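Local atomic coordinates of lectin (Cicer arietinum, PDB entry 4YEH), a protein that binds a magnesium ion in the central channel of a four-bladed hemopexin-fold beta propeller and is proposed to take part in metal ion transport. Residues N4-S9 with S172-H177. Sequence-based numbering, arbitrary orientation.
Sequences NAAFRS and SAFASH. With MG (magnesium ion), chain C.
Arg8 reaches across to Ser176 with its guanidinium and to His177 with its aliphatic chain. Its CG stands anti to the backbone N, and the bend at chi3 (55°) brings NH1 to the carbonyl O of Ser176 at 2.5 Å, a hydrogen bond whose modelled length is shorter than usual and should not be over-read. The bond is bent at the hydrogen (142°), and the oxygen lies somewhat out of the guanidinium plane. The methyl CB of Ala175 lies over one guanidinium face, toward the rim, 4.0 Å from NH1 of Arg8. Arg8 CD sits over one face of the His177 imidazole, 3.7 Å from the ring centroid, a CH-pi contact; the guanidinium itself is turned 62° from that ring. At the imidazole edge, NE2 of His177 gives a weak hydrogen bond to Ser9 O (2.9 Å), while ND1 is hydrogen-bonded to Tyr28.

Farther back along the strands, Ala6 and Phe174 make an apolar contact: Ala6 CB meets Phe174 CB at 3.7 Å and also touches the near part of the ring, which meets Tyr28 edge-to-face and Tyr183 as well. Strands 4-8 and 172-175 run nearly parallel, with axes 5.0 Å apart, yet no direct backbone bond joins them. Instead one water accepts from Ala6 N (3.1 Å) and Ala173 N.

These are inner strands of two propeller blades, side by side at the central channel. Nearby, Asn4 OD1 binds magnesium at 2.6 Å, with Asp62, Asp118 and Asp171 supplying backbone oxygens. The chemistry implies that the blades are joined here by side chains and a shared water, while the ion ties together carbonyl-type oxygens at one end.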
ATOM      1  N   ASN A   4     -12.966  11.844   6.808  1.00 22.09           N
ATOM      2  CA  ASN A   4     -11.821  11.714   5.968  1.00 22.66           C
ATOM      3  C   ASN A   4     -12.228  11.299   4.554  1.00 23.43           C
ATOM      4  O   ASN A   4     -11.545  11.614   3.584  1.00 23.91           O
ATOM      5  CB  ASN A   4     -10.858  10.694   6.565  1.00 21.89           C
ATOM      6  CG  ASN A   4      -9.421  11.005   6.206  1.00 21.88           C
ATOM      7  OD1 ASN A   4      -9.199  11.975   5.498  1.00 21.62           O
ATOM      8  ND2 ASN A   4      -8.441  10.190   6.672  1.00 18.74           N
ATOM      9  N   ALA A   5     -13.370  10.620   4.444  1.00 22.28           N
ATOM     10  CA  ALA A   5     -13.786  10.068   3.172  1.00 21.51           C
ATOM     11  C   ALA A   5     -15.232   9.692   3.275  1.00 23.05           C
ATOM     12  O   ALA A   5     -15.685   9.114   4.295  1.00 23.15           O
ATOM     13  CB  ALA A   5     -12.969   8.853   2.819  1.00 21.46           C
ATOM     14  N   ALA A   6     -15.958  10.034   2.215  1.00 22.19           N
ATOM     15  CA  ALA A   6     -17.325   9.606   2.037  1.00 19.68           C
ATOM     16  C   ALA A   6     -17.620   9.349   0.581  1.00 19.20           C
ATOM     17  O   ALA A   6     -16.913   9.809  -0.320  1.00 16.37           O
ATOM     18  CB  ALA A   6     -18.283  10.605   2.618  1.00 20.19           C
ATOM     19  N   PHE A   7     -18.646   8.524   0.384  1.00 19.25           N
ATOM     20  CA  PHE A   7     -19.210   8.288  -0.909  1.00 18.83           C
ATOM     21  C   PHE A   7     -20.711   8.083  -0.664  1.00 19.57           C
ATOM     22  O   PHE A   7     -21.092   7.581   0.377  1.00 21.63           O
ATOM     23  CB  PHE A   7     -18.525   7.130  -1.639  1.00 16.77           C
ATOM     24  CG  PHE A   7     -18.773   5.766  -1.047  1.00 16.79           C
ATOM     25  CD1 PHE A   7     -17.708   5.027  -0.510  1.00 15.87           C
ATOM     26  CD2 PHE A   7     -20.052   5.184  -1.072  1.00 17.22           C
ATOM     27  CE1 PHE A   7     -17.917   3.773   0.010  1.00 15.97           C
ATOM     28  CE2 PHE A   7     -20.264   3.905  -0.540  1.00 17.63           C
ATOM     29  CZ  PHE A   7     -19.196   3.203  -0.006  1.00 16.73           C
ATOM     30  N   ARG A   8     -21.554   8.478  -1.612  1.00 18.50           N
ATOM     31  CA  ARG A   8     -23.009   8.319  -1.513  1.00 17.36           C
ATOM     32  C   ARG A   8     -23.429   6.866  -1.735  1.00 17.22           C
ATOM     33  O   ARG A   8     -22.841   6.175  -2.592  1.00 16.39           O
ATOM     34  CB  ARG A   8     -23.666   9.177  -2.581  1.00 18.35           C
ATOM     35  CG  ARG A   8     -25.177   9.151  -2.607  1.00 18.02           C
ATOM     36  CD  ARG A   8     -25.684  10.116  -3.651  1.00 19.16           C
ATOM     37  NE  ARG A   8     -25.082   9.826  -4.951  1.00 20.07           N
ATOM     38  CZ  ARG A   8     -25.296  10.523  -6.054  1.00 20.14           C
ATOM     39  NH1 ARG A   8     -26.135  11.554  -6.041  1.00 19.29           N
ATOM     40  NH2 ARG A   8     -24.704  10.137  -7.189  1.00 20.76           N
ATOM     41  N   SER A   9     -24.432   6.395  -0.963  1.00 15.63           N
ATOM     42  CA  SER A   9     -24.847   5.014  -1.089  1.00 15.05           C
ATOM     43  C   SER A   9     -25.900   4.871  -2.157  1.00 15.03           C
ATOM     44  O   SER A   9     -26.494   5.874  -2.588  1.00 14.96           O
ATOM     45  CB  SER A   9     -25.271   4.390   0.255  1.00 15.00           C
ATOM     46  OG  SER A   9     -25.736   3.050   0.073  1.00 12.59           O
ATOM     47  N   SER A 172     -12.988  15.784   3.204  1.00 14.55           N
ATOM     48  CA  SER A 172     -13.932  14.737   2.859  1.00 15.45           C
ATOM     49  C   SER A 172     -15.078  15.325   2.018  1.00 14.84           C
ATOM     50  O   SER A 172     -15.328  16.509   2.106  1.00 15.37           O
ATOM     51  CB  SER A 172     -14.422  14.065   4.124  1.00 16.37           C
ATOM     52  OG  SER A 172     -15.706  13.433   3.978  1.00 20.51           O
ATOM     53  N   ALA A 173     -15.717  14.526   1.159  1.00 15.09           N
ATOM     54  CA  ALA A 173     -16.920  14.973   0.392  1.00 15.67           C
ATOM     55  C   ALA A 173     -17.823  13.831  -0.007  1.00 15.73           C
ATOM     56  O   ALA A 173     -17.386  12.713  -0.083  1.00 16.64           O
ATOM     57  CB  ALA A 173     -16.545  15.744  -0.861  1.00 14.87           C
ATOM     58  N   PHE A 174     -19.103  14.134  -0.209  1.00 16.24           N
ATOM     59  CA  PHE A 174     -19.996  13.235  -0.908  1.00 16.10           C
ATOM     60  C   PHE A 174     -21.175  14.005  -1.602  1.00 16.50           C
ATOM     61  O   PHE A 174     -21.531  15.096  -1.175  1.00 17.64           O
ATOM     62  CB  PHE A 174     -20.383  12.038  -0.007  1.00 15.67           C
ATOM     63  CG  PHE A 174     -21.458  12.334   1.031  1.00 17.22           C
ATOM     64  CD1 PHE A 174     -21.137  12.903   2.263  1.00 16.71           C
ATOM     65  CD2 PHE A 174     -22.794  11.987   0.793  1.00 17.92           C
ATOM     66  CE1 PHE A 174     -22.130  13.166   3.198  1.00 16.72           C
ATOM     67  CE2 PHE A 174     -23.789  12.251   1.725  1.00 17.19           C
ATOM     68  CZ  PHE A 174     -23.449  12.829   2.941  1.00 16.74           C
ATOM     69  N   ALA A 175     -21.696  13.489  -2.718  1.00 16.79           N
ATOM     70  CA  ALA A 175     -22.909  14.043  -3.365  1.00 17.02           C
ATOM     71  C   ALA A 175     -24.174  13.584  -2.647  1.00 17.41           C
ATOM     72  O   ALA A 175     -24.229  12.461  -2.125  1.00 15.18           O
ATOM     73  CB  ALA A 175     -22.989  13.643  -4.850  1.00 17.13           C
ATOM     74  N   SER A 176     -25.167  14.482  -2.616  1.00 18.51           N
ATOM     75  CA  SER A 176     -26.472  14.203  -2.077  1.00 19.69           C
ATOM     76  C   SER A 176     -27.236  13.328  -3.028  1.00 21.68           C
ATOM     77  O   SER A 176     -26.777  13.029  -4.110  1.00 21.63           O
ATOM     78  CB  SER A 176     -27.264  15.502  -1.881  1.00 21.96           C
ATOM     79  OG  SER A 176     -28.431  15.269  -1.090  1.00 21.24           O
ATOM     80  N   HIS A 177     -28.427  12.915  -2.601  1.00 23.86           N
ATOM     81  CA  HIS A 177     -29.303  12.106  -3.389  1.00 22.05           C
ATOM     82  C   HIS A 177     -30.270  13.032  -4.113  1.00 25.97           C
ATOM     83  O   HIS A 177     -31.045  12.590  -4.960  1.00 28.91           O
ATOM     84  CB  HIS A 177     -30.054  11.161  -2.469  1.00 21.10           C
ATOM     85  CG  HIS A 177     -29.333   9.872  -2.211  1.00 20.48           C
ATOM     86  ND1 HIS A 177     -28.285   9.770  -1.319  1.00 20.48           N
ATOM     87  CD2 HIS A 177     -29.505   8.636  -2.740  1.00 19.04           C
ATOM     88  CE1 HIS A 177     -27.841   8.526  -1.312  1.00 20.62           C
ATOM     89  NE2 HIS A 177     -28.567   7.817  -2.165  1.00 21.35           N
TER
HETATM   90 MG    MG C 301      -9.244  12.855   3.056  1.00 12.85          MG
HETATM   91  O   HOH W   1     -14.671  11.689  -0.064  1.00  8.42           O